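Proline dehydrogenase (PDB 3HAZ) catalyses both steps of proline catabolism, oxidising proline to 1-pyrroline-5-carboxylate at a flavin and then glutamate semialdehyde to glutamate with NAD+. Local coordinates at the flavin-adenine dinucleotide site and the interface of chains A and B. Numbering follows the deposited sequence. Chains: chain A/B, Proline dehydrogenase.

Contact 1: the flavin-adenine dinucleotide site. Residues chain A 281, 314, 316, 341, 343-348, 366-369, 372, 395-398, 419, 462, 467-469. With FAD (flavin-adenine dinucleotide), chain C.
The FAD redox cofactor of the proline dehydrogenase domain lies across the ends of strands 309-314, 338-343 and 390-395 of the family's beta/alpha barrel. The flavin's pyrimidine edge is read by paired bonds: A:Ala281 O takes FAD N3-H at 2.6 Å in its carbonyl plane, on a lone pair, while A:Ala281 N gives to FAD O4. Carbonyl FAD O2 is gripped twice, by A:Ala346 N and by A:Gln314 NE2, the latter 2.6 Å away and nearly straight (173° at H). Over one face of the isoalloxazine, A:Val343 CG1 covers the central ring, 3.7 Å from FAD C9A, and A:Ala395 CB the benzenoid ring. A:Arg341 turns one guanidinium face to C6; NH1 stands 3.1 Å from FAD N5 without a hydrogen bond. A:Lys344, extended beyond CG, bridges both phosphates, NZ to FAD O1P 2.7 Å and to FAD O2A 2.9 Å. A:Lys369 lays CA over the six-membered and CG over the five-membered adenine ring, and the bend at chi2 (-85°) turns the chain so that NZ salt-bridges FAD O2A. The opposite adenine face stacks on A:Trp348 (its five-membered ring 28° from adenine's six-membered ring), whose NE1 is held by A:Phe366 O at 2.7 Å. A:Thr372 OG1 donates to FAD N3A at 2.7 Å.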
# COMPACT_ATOMS: atom_id res chain seq x y z
N ALA A 281 19.46 -5.95 -45.95
CA ALA A 281 18.40 -6.72 -45.31
C ALA A 281 17.33 -5.75 -44.81
O ALA A 281 17.65 -4.71 -44.23
CB ALA A 281 18.96 -7.54 -44.17
N GLN A 314 20.78 -9.79 -40.45
CA GLN A 314 20.47 -9.09 -39.21
C GLN A 314 20.48 -10.03 -38.00
O GLN A 314 19.62 -10.90 -37.86
CB GLN A 314 19.10 -8.41 -39.32
CG GLN A 314 18.96 -7.41 -40.47
CD GLN A 314 17.57 -7.44 -41.08
OE1 GLN A 314 17.00 -8.51 -41.29
NE2 GLN A 314 17.01 -6.26 -41.36
N TYR A 316 19.74 -9.37 -35.01
CA TYR A 316 18.66 -9.17 -34.05
C TYR A 316 17.48 -10.11 -34.31
O TYR A 316 16.56 -10.20 -33.51
CB TYR A 316 18.24 -7.70 -33.91
CG TYR A 316 17.40 -7.08 -35.01
CD1 TYR A 316 17.19 -7.72 -36.24
CD2 TYR A 316 16.84 -5.81 -34.84
CE1 TYR A 316 16.42 -7.11 -37.25
CE2 TYR A 316 16.08 -5.20 -35.83
CZ TYR A 316 15.88 -5.85 -37.04
OH TYR A 316 15.12 -5.23 -38.02
N ARG A 341 27.74 -9.16 -44.93
CA ARG A 341 27.67 -8.13 -43.90
C ARG A 341 26.80 -8.56 -42.73
O ARG A 341 25.62 -8.87 -42.91
CB ARG A 341 27.13 -6.82 -44.48
CG ARG A 341 27.11 -5.70 -43.44
CD ARG A 341 26.15 -4.59 -43.84
NE ARG A 341 26.56 -3.95 -45.09
CZ ARG A 341 25.70 -3.50 -45.99
NH1 ARG A 341 24.39 -3.62 -45.78
NH2 ARG A 341 26.14 -2.93 -47.09
N VAL A 343 24.98 -7.31 -39.39
CA VAL A 343 24.50 -6.12 -38.71
C VAL A 343 23.58 -6.58 -37.59
O VAL A 343 23.17 -7.74 -37.55
CB VAL A 343 23.66 -5.23 -39.65
CG1 VAL A 343 24.41 -4.93 -40.95
CG2 VAL A 343 22.31 -5.91 -39.94
N LYS A 344 23.25 -5.68 -36.68
CA LYS A 344 22.26 -6.00 -35.68
C LYS A 344 20.85 -5.88 -36.28
O LYS A 344 20.15 -6.89 -36.40
CB LYS A 344 22.47 -5.16 -34.41
CG LYS A 344 23.75 -5.60 -33.69
CD LYS A 344 24.16 -4.70 -32.52
CE LYS A 344 25.54 -5.13 -32.01
NZ LYS A 344 26.03 -4.32 -30.87
N GLY A 345 20.46 -4.69 -36.71
CA GLY A 345 19.18 -4.54 -37.39
C GLY A 345 18.53 -3.18 -37.23
O GLY A 345 18.50 -2.61 -36.14
N ALA A 346 17.98 -2.65 -38.33
CA ALA A 346 17.50 -1.27 -38.35
C ALA A 346 16.00 -1.06 -38.17
O ALA A 346 15.53 0.08 -38.19
CB ALA A 346 17.96 -0.59 -39.64
N TYR A 347 15.24 -2.14 -38.00
CA TYR A 347 13.78 -2.05 -38.03
C TYR A 347 13.11 -2.60 -36.77
O TYR A 347 11.95 -3.03 -36.82
CB TYR A 347 13.21 -2.80 -39.25
CG TYR A 347 13.82 -2.40 -40.59
CD1 TYR A 347 15.03 -2.95 -41.01
CD2 TYR A 347 13.18 -1.49 -41.42
CE1 TYR A 347 15.59 -2.60 -42.24
CE2 TYR A 347 13.73 -1.13 -42.65
CZ TYR A 347 14.93 -1.69 -43.05
OH TYR A 347 15.48 -1.32 -44.25
N TRP A 348 13.81 -2.57 -35.64
CA TRP A 348 13.31 -3.25 -34.43
C TRP A 348 11.91 -2.79 -34.02
O TRP A 348 11.01 -3.62 -33.85
CB TRP A 348 14.29 -3.09 -33.26
CG TRP A 348 13.91 -3.88 -32.03
CD1 TRP A 348 14.23 -5.18 -31.76
CD2 TRP A 348 13.16 -3.41 -30.91
NE1 TRP A 348 13.71 -5.56 -30.55
CE2 TRP A 348 13.05 -4.48 -30.00
CE3 TRP A 348 12.56 -2.19 -30.58
CZ2 TRP A 348 12.37 -4.37 -28.78
CZ3 TRP A 348 11.89 -2.07 -29.38
CH2 TRP A 348 11.80 -3.16 -28.49
N PHE A 366 14.76 -10.48 -31.19
CA PHE A 366 14.90 -10.47 -29.74
C PHE A 366 14.28 -9.19 -29.19
O PHE A 366 14.16 -8.19 -29.92
CB PHE A 366 16.37 -10.61 -29.34
CG PHE A 366 17.03 -11.86 -29.88
CD1 PHE A 366 16.71 -13.11 -29.35
CD2 PHE A 366 17.95 -11.79 -30.90
CE1 PHE A 366 17.31 -14.26 -29.84
CE2 PHE A 366 18.55 -12.93 -31.41
CZ PHE A 366 18.23 -14.17 -30.88
N THR A 367 13.88 -9.20 -27.93
CA THR A 367 13.26 -8.02 -27.33
C THR A 367 14.11 -7.41 -26.23
O THR A 367 13.76 -6.35 -25.70
CB THR A 367 11.84 -8.32 -26.80
OG1 THR A 367 11.85 -9.54 -26.05
CG2 THR A 367 10.85 -8.43 -27.95
N ARG A 368 15.20 -8.07 -25.87
CA ARG A 368 16.20 -7.44 -25.01
C ARG A 368 17.46 -7.15 -25.81
O ARG A 368 17.96 -8.01 -26.53
CB ARG A 368 16.51 -8.30 -23.78
CG ARG A 368 15.42 -8.26 -22.72
CD ARG A 368 15.88 -8.92 -21.42
NE ARG A 368 16.99 -8.21 -20.81
CZ ARG A 368 17.55 -8.56 -19.65
NH1 ARG A 368 17.09 -9.61 -18.98
NH2 ARG A 368 18.57 -7.86 -19.16
N LYS A 369 17.98 -5.94 -25.66
CA LYS A 369 19.12 -5.48 -26.45
C LYS A 369 20.34 -6.38 -26.25
O LYS A 369 21.07 -6.68 -27.21
CB LYS A 369 19.44 -4.02 -26.08
CG LYS A 369 20.22 -3.24 -27.15
CD LYS A 369 21.72 -3.46 -27.02
CE LYS A 369 22.50 -2.50 -27.91
NZ LYS A 369 23.96 -2.59 -27.66
N THR A 372 20.36 -9.31 -28.52
CA THR A 372 20.84 -8.99 -29.86
C THR A 372 22.36 -8.95 -29.86
O THR A 372 23.01 -9.47 -30.77
CB THR A 372 20.29 -7.64 -30.36
OG1 THR A 372 18.91 -7.81 -30.71
CG2 THR A 372 21.06 -7.16 -31.59
N ALA A 395 29.45 -4.70 -39.56
CA ALA A 395 29.00 -3.32 -39.49
C ALA A 395 28.45 -3.04 -38.10
O ALA A 395 27.45 -3.62 -37.69
CB ALA A 395 27.93 -3.06 -40.55
N THR A 396 29.13 -2.15 -37.37
CA THR A 396 28.72 -1.79 -36.02
C THR A 396 29.50 -0.57 -35.57
O THR A 396 30.65 -0.39 -35.97
CB THR A 396 28.97 -2.95 -35.02
OG1 THR A 396 28.72 -2.49 -33.69
CG2 THR A 396 30.42 -3.43 -35.12
N HIS A 397 28.88 0.26 -34.74
CA HIS A 397 29.61 1.38 -34.14
C HIS A 397 29.77 1.18 -32.63
O HIS A 397 30.05 2.12 -31.89
CB HIS A 397 28.92 2.71 -34.45
CG HIS A 397 28.57 2.89 -35.90
ND1 HIS A 397 27.27 2.94 -36.35
CD2 HIS A 397 29.36 3.05 -36.99
CE1 HIS A 397 27.27 3.11 -37.66
NE2 HIS A 397 28.52 3.17 -38.07
N ASN A 398 29.59 -0.06 -32.19
CA ASN A 398 29.69 -0.39 -30.77
C ASN A 398 31.12 -0.85 -30.44
O ASN A 398 31.59 -1.85 -30.99
CB ASN A 398 28.66 -1.48 -30.44
CG ASN A 398 28.71 -1.92 -28.99
OD1 ASN A 398 29.78 -2.09 -28.41
ND2 ASN A 398 27.54 -2.14 -28.41
N ARG A 419 31.24 0.91 -41.18
CA ARG A 419 30.61 2.00 -40.47
C ARG A 419 29.96 2.95 -41.46
O ARG A 419 30.29 2.95 -42.65
CB ARG A 419 31.65 2.76 -39.65
CG ARG A 419 32.60 3.60 -40.51
CD ARG A 419 33.45 4.51 -39.64
NE ARG A 419 34.17 5.51 -40.42
CZ ARG A 419 33.84 6.79 -40.49
NH1 ARG A 419 34.56 7.61 -41.24
NH2 ARG A 419 32.79 7.25 -39.82
N GLU A 462 17.63 5.67 -34.44
CA GLU A 462 18.74 4.95 -33.82
C GLU A 462 19.71 5.88 -33.09
O GLU A 462 20.23 5.54 -32.03
CB GLU A 462 19.46 4.09 -34.86
CG GLU A 462 20.21 2.91 -34.27
CD GLU A 462 21.62 3.29 -33.88
OE1 GLU A 462 22.45 3.52 -34.79
OE2 GLU A 462 21.91 3.35 -32.66
N SER A 467 19.06 3.33 -25.76
CA SER A 467 19.79 2.07 -25.68
C SER A 467 20.99 2.01 -26.63
O SER A 467 21.82 1.11 -26.54
CB SER A 467 18.85 0.89 -25.98
OG SER A 467 18.21 1.06 -27.23
N SER A 468 21.08 2.98 -27.54
CA SER A 468 22.15 2.94 -28.53
C SER A 468 23.51 3.24 -27.90
O SER A 468 23.63 4.11 -27.02
CB SER A 468 21.85 3.89 -29.70
OG SER A 468 22.53 5.12 -29.56
N PHE A 469 24.52 2.51 -28.35
CA PHE A 469 25.86 2.66 -27.83
C PHE A 469 26.40 4.05 -28.12
O PHE A 469 27.01 4.68 -27.25
CB PHE A 469 26.79 1.60 -28.43
CG PHE A 469 28.23 1.77 -28.03
CD1 PHE A 469 28.74 1.06 -26.95
CD2 PHE A 469 29.06 2.63 -28.72
CE1 PHE A 469 30.06 1.22 -26.58
CE2 PHE A 469 30.38 2.79 -28.35
CZ PHE A 469 30.88 2.08 -27.28
PA FAD C . 24.27 -0.75 -30.76
O1A FAD C . 23.90 0.58 -29.87
O2A FAD C . 25.23 -1.62 -30.09
O5B FAD C . 22.91 -1.60 -31.01
C5B FAD C . 21.80 -0.92 -31.53
C4B FAD C . 20.73 -1.93 -31.97
O4B FAD C . 20.45 -3.16 -31.10
C3B FAD C . 19.67 -1.72 -32.86
O3B FAD C . 19.91 -1.02 -34.07
C2B FAD C . 18.92 -3.03 -32.85
O2B FAD C . 19.11 -3.90 -33.95
C1B FAD C . 19.18 -3.62 -31.51
N9A FAD C . 18.25 -3.33 -30.43
C8A FAD C . 17.97 -2.10 -29.85
N7A FAD C . 17.07 -2.32 -28.84
C5A FAD C . 16.79 -3.71 -28.81
C6A FAD C . 15.89 -4.54 -27.94
N6A FAD C . 15.09 -3.92 -26.89
N1A FAD C . 15.82 -5.84 -28.11
C2A FAD C . 16.60 -6.47 -29.11
N3A FAD C . 17.46 -5.67 -29.95
C4A FAD C . 17.53 -4.31 -29.76
N1 FAD C . 20.43 -2.99 -40.61
C2 FAD C . 19.48 -3.69 -41.31
O2 FAD C . 18.33 -4.10 -40.68
N3 FAD C . 19.67 -3.95 -42.71
C4 FAD C . 20.80 -3.51 -43.35
O4 FAD C . 21.01 -3.82 -44.69
C4X FAD C . 21.80 -2.78 -42.61
N5 FAD C . 23.04 -2.30 -43.29
C5X FAD C . 24.01 -1.58 -42.56
C6 FAD C . 25.22 -1.09 -43.23
C7 FAD C . 26.19 -0.38 -42.49
C7M FAD C . 27.43 0.14 -43.20
C8 FAD C . 25.99 -0.12 -41.04
C8M FAD C . 27.02 0.66 -40.21
C9 FAD C . 24.83 -0.58 -40.40
C9A FAD C . 23.81 -1.32 -41.17
N10 FAD C . 22.59 -1.80 -40.51
C10 FAD C . 21.61 -2.54 -41.27
C1' FAD C . 22.40 -1.72 -39.03
C2' FAD C . 21.65 -0.47 -38.50
O2' FAD C . 21.61 0.53 -39.51
C3' FAD C . 22.33 0.01 -37.21
O3' FAD C . 23.53 0.72 -37.52
C4' FAD C . 22.67 -1.17 -36.22
O4' FAD C . 21.68 -2.10 -35.98
C5' FAD C . 23.32 -0.65 -34.91
O5' FAD C . 24.12 -1.64 -34.27
P FAD C . 25.41 -1.11 -33.38
O1P FAD C . 26.28 -2.42 -32.83
O2P FAD C . 26.23 -0.20 -34.19
O3P FAD C . 24.81 -0.18 -32.18
O HOH W 1 25.33 2.60 -34.16
O HOH W 2 25.12 -3.45 -36.38
O HOH W 3 24.58 2.79 -31.48

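Contact 2: the interface of chains A and B. Residues chain A 640-641, 984, 986, 988; chain B 353, 941-944.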
# COMPACT_ATOMS: atom_id res chain seq x y z
N GLY A 640 -30.06 3.80 6.96
CA GLY A 640 -31.38 3.18 7.03
C GLY A 640 -32.06 3.03 5.68
O GLY A 640 -33.27 2.81 5.60
N GLU A 641 -31.29 3.14 4.60
CA GLU A 641 -31.83 2.99 3.26
C GLU A 641 -30.78 2.46 2.30
O GLU A 641 -29.63 2.89 2.33
CB GLU A 641 -32.37 4.33 2.74
CG GLU A 641 -33.06 4.26 1.39
CD GLU A 641 -33.50 5.62 0.89
OE1 GLU A 641 -32.70 6.31 0.23
OE2 GLU A 641 -34.66 6.01 1.18
N THR A 984 -34.85 1.02 -4.33
CA THR A 984 -34.65 1.73 -3.08
C THR A 984 -35.41 1.05 -1.95
O THR A 984 -36.64 0.99 -1.98
CB THR A 984 -35.14 3.18 -3.20
OG1 THR A 984 -34.37 3.85 -4.20
CG2 THR A 984 -35.01 3.91 -1.87
N ASN A 986 -36.19 0.91 2.14
CA ASN A 986 -36.12 1.44 3.49
C ASN A 986 -35.69 0.31 4.44
O ASN A 986 -36.49 -0.58 4.75
CB ASN A 986 -37.46 2.03 3.91
CG ASN A 986 -37.51 2.42 5.37
OD1 ASN A 986 -36.51 2.37 6.09
ND2 ASN A 986 -38.69 2.82 5.83
N ALA A 988 -34.53 0.62 7.58
CA ALA A 988 -34.55 1.02 9.00
C ALA A 988 -35.03 -0.04 10.00
O ALA A 988 -34.52 -0.12 11.11
CB ALA A 988 -35.32 2.31 9.19
N LYS B 353 -31.27 9.42 10.41
CA LYS B 353 -31.75 9.31 9.03
C LYS B 353 -32.46 10.60 8.63
O LYS B 353 -32.23 11.14 7.54
CB LYS B 353 -32.67 8.10 8.88
CG LYS B 353 -33.19 7.88 7.46
CD LYS B 353 -33.93 6.55 7.34
CE LYS B 353 -34.41 6.30 5.92
NZ LYS B 353 -35.11 4.98 5.79
N TYR B 941 -39.59 1.33 -5.05
CA TYR B 941 -39.47 1.80 -3.68
C TYR B 941 -40.10 0.80 -2.72
O TYR B 941 -41.28 0.47 -2.83
CB TYR B 941 -40.19 3.15 -3.54
CG TYR B 941 -39.53 4.29 -4.28
CD1 TYR B 941 -40.00 4.71 -5.51
CD2 TYR B 941 -38.43 4.94 -3.74
CE1 TYR B 941 -39.40 5.76 -6.19
CE2 TYR B 941 -37.82 5.98 -4.40
CZ TYR B 941 -38.30 6.39 -5.62
OH TYR B 941 -37.68 7.44 -6.27
N VAL B 942 -39.30 0.32 -1.76
CA VAL B 942 -39.76 -0.72 -0.85
C VAL B 942 -39.93 -0.21 0.58
O VAL B 942 -39.00 0.30 1.19
CB VAL B 942 -38.79 -1.92 -0.85
CG1 VAL B 942 -39.38 -3.09 -0.06
CG2 VAL B 942 -38.48 -2.34 -2.29
N ASN B 943 -41.15 -0.36 1.11
CA ASN B 943 -41.47 0.04 2.48
C ASN B 943 -41.22 1.52 2.76
O ASN B 943 -40.82 1.89 3.86
CB ASN B 943 -40.73 -0.86 3.48
CG ASN B 943 -41.23 -2.31 3.44
OD1 ASN B 943 -42.38 -2.56 3.07
ND2 ASN B 943 -40.38 -3.25 3.83
N ARG B 944 -41.49 2.35 1.76
CA ARG B 944 -41.43 3.80 1.90
C ARG B 944 -42.28 4.44 0.80
O ARG B 944 -42.82 3.75 -0.06
CB ARG B 944 -39.99 4.32 1.82
CG ARG B 944 -39.23 3.93 0.55
CD ARG B 944 -38.13 4.94 0.22
NE ARG B 944 -38.69 6.13 -0.43
CZ ARG B 944 -37.98 7.20 -0.78
NH1 ARG B 944 -38.59 8.23 -1.37
NH2 ARG B 944 -36.68 7.25 -0.54
O HOH W 4 -36.31 4.89 3.23
O HOH W 5 -37.43 -3.18 4.07
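Oblique and side-by-side approaches of side chains organise this patch of the A-B interface. A:Asn986 and B:Lys353 cross obliquely. The lysine has CG anti to the backbone N (chi1 -178°) and the chain extended beyond it; its NZ gives hydrogen bonds to A:Asn986 OD1, 3.0 Å, and to A:Gly640 O, 2.9 Å, the latter met from above the carbonyl plane. The same OD1 accepts from A:Ala988 N, which probably helps to fix the amide's rotation, with A:Asn986 ND2 turned to B:Asn943 O at 3.0 Å. A:Glu641 and B:Arg944 also cross obliquely, carboxylate and guanidinium planes 30° apart. A:Glu641 OE2 lies close to the guanidinium plane, but B:Arg944 NH2 meets it from above the carboxylate plane, at 2.9 Å; A:Glu641 OE1 is 4.2 Å from B:Arg944 NH2, so the salt bridge is single-pronged. A water links OE2 to B:Lys353 NZ, so the carboxylate probably feels both positive charges. A:Thr984 crosses B:Arg944 obliquely, CG2 to CD, and lies alongside B:Tyr941, whose CD2 lies over one guanidinium face, toward the rim. Backbone bonds set the register: B:Val942 N gives to A:Thr984 O at 2.8 Å, and A:Asn986 N returns to B:Val942 O at 3.0 Å, both nearly along the C=O axis. The parallel pairing joins C-terminal strand 978-986 to the partner's aldehyde dehydrogenase strand 939-942, and through B:Lys353 to its proline dehydrogenase part.

Contact 3: the interface of chains A and B. Residues chain A 356-357, 508-509, 952-953; chain B 636-638.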
# COMPACT_ATOMS: atom_id res chain seq x y z
N GLN A 356 2.54 -7.31 -33.18
CA GLN A 356 1.38 -7.01 -32.34
C GLN A 356 0.13 -6.77 -33.17
O GLN A 356 -0.92 -7.36 -32.90
CB GLN A 356 1.67 -5.81 -31.43
CG GLN A 356 2.78 -6.10 -30.43
CD GLN A 356 3.03 -4.95 -29.48
OE1 GLN A 356 2.45 -3.88 -29.61
NE2 GLN A 356 3.91 -5.18 -28.50
N GLU A 357 0.23 -5.92 -34.19
CA GLU A 357 -0.90 -5.64 -35.07
C GLU A 357 -1.40 -6.92 -35.73
O GLU A 357 -2.60 -7.12 -35.88
CB GLU A 357 -0.49 -4.64 -36.16
CG GLU A 357 -0.25 -3.22 -35.68
CD GLU A 357 0.30 -2.32 -36.78
OE1 GLU A 357 0.99 -2.84 -37.69
OE2 GLU A 357 0.05 -1.10 -36.74
N LEU A 508 -1.70 -8.90 -25.66
CA LEU A 508 -1.73 -7.46 -25.82
C LEU A 508 -2.74 -6.78 -24.90
O LEU A 508 -2.50 -5.67 -24.43
CB LEU A 508 -2.02 -7.09 -27.28
CG LEU A 508 -1.68 -5.66 -27.69
CD1 LEU A 508 -0.18 -5.41 -27.55
CD2 LEU A 508 -2.15 -5.37 -29.11
N PHE A 509 -3.86 -7.45 -24.64
CA PHE A 509 -4.93 -6.83 -23.86
C PHE A 509 -5.10 -7.45 -22.48
O PHE A 509 -6.01 -7.07 -21.75
CB PHE A 509 -6.27 -6.90 -24.61
CG PHE A 509 -6.20 -6.40 -26.01
CD1 PHE A 509 -6.41 -7.25 -27.08
CD2 PHE A 509 -5.90 -5.07 -26.26
CE1 PHE A 509 -6.32 -6.78 -28.39
CE2 PHE A 509 -5.82 -4.59 -27.57
CZ PHE A 509 -6.04 -5.46 -28.63
N GLY A 952 -12.03 -2.45 -29.28
CA GLY A 952 -11.47 -2.10 -27.99
C GLY A 952 -10.27 -1.17 -28.10
O GLY A 952 -9.76 -0.70 -27.09
N VAL A 953 -9.83 -0.91 -29.32
CA VAL A 953 -8.67 -0.05 -29.55
C VAL A 953 -9.10 1.23 -30.27
O VAL A 953 -8.84 2.33 -29.79
CB VAL A 953 -7.59 -0.78 -30.37
CG1 VAL A 953 -6.40 0.15 -30.65
CG2 VAL A 953 -7.15 -2.04 -29.63
N PRO B 636 -6.12 0.64 -24.94
CA PRO B 636 -4.99 -0.28 -25.12
C PRO B 636 -4.73 -0.41 -26.60
O PRO B 636 -5.67 -0.30 -27.39
CB PRO B 636 -5.54 -1.60 -24.58
CG PRO B 636 -7.04 -1.48 -24.83
CD PRO B 636 -7.29 -0.07 -24.39
N GLY B 637 -3.48 -0.65 -26.98
CA GLY B 637 -3.16 -0.78 -28.38
C GLY B 637 -1.73 -1.21 -28.59
O GLY B 637 -1.00 -1.45 -27.63
N PRO B 638 -1.32 -1.31 -29.86
CA PRO B 638 0.05 -1.72 -30.16
C PRO B 638 1.02 -0.60 -29.82
O PRO B 638 0.61 0.55 -29.71
CB PRO B 638 0.03 -1.95 -31.67
CG PRO B 638 -1.12 -1.12 -32.18
CD PRO B 638 -2.12 -1.02 -31.06
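Carbonyl oxygen B:Pro636 O is the polar atom most closely packed here, and the count of hydrogen bonds gripping it across the interface is zero: its neighbours are the methyls of A:Val953, with CG2 at 3.2 Å and CG1 at 3.4 Å from the oxygen. No polar pair across the chains is close enough to bond, so this part of the A-B interface rests on shape and apolar packing. The partner's contribution is the Pro-Gly-Pro stretch B:Pro636 to B:Pro638, drawn out almost straight at its glycine (phi/psi -173/-178°). A:Val953 sets CG1 anti to its backbone N (chi1 178°) and CG2 anti to its carbonyl carbon, so both branches straddle B:Pro636 O, and CG1 also approaches B:Gly637 CA. The A:Phe509 ring crosses B:Pro636 at about a right angle and presents an edge: B:Pro636 CB lies in the ring plane, 3.9 Å from A:Phe509 CD2. One face of that ring is covered by A:Leu508 CB, which may help to hold its tilt. A:Leu508 itself sends CD1 towards B:Gly637 O. The Pro-Gly-Pro segment probably helps to fit the two subunits together, resting on loops of chain A and on the end of its flavin-domain helix 348-357. There A:Glu357 crosses B:Pro638 at roughly a right angle through its aliphatic CG, while the A:Gln356 amide oxygen OE1 sits 3.3 Å from B:Pro638 CA.

For the copies given, the C-alpha centres of contacts 1 and 3 are about 26 Å apart, those of contacts 2 and 3 about 46 Å, and those of contacts 1 and 2 about 69 Å. Helix 348-357 recurs in all three: A:Trp348 in contact 1, B:Lys353 in contact 2, A:Gln356 and A:Glu357 in contact 3. Two-fold symmetry repeats contacts 2 and 3 with chains exchanged, so the twin of contact 2 uses A:Lys353, in the same helix as A:Trp348. The flavin domain is thus tied to the dimer interface, although no coupling is shown. Contact 3 lies about 20 Å from the predicted catalytic A:Cys794.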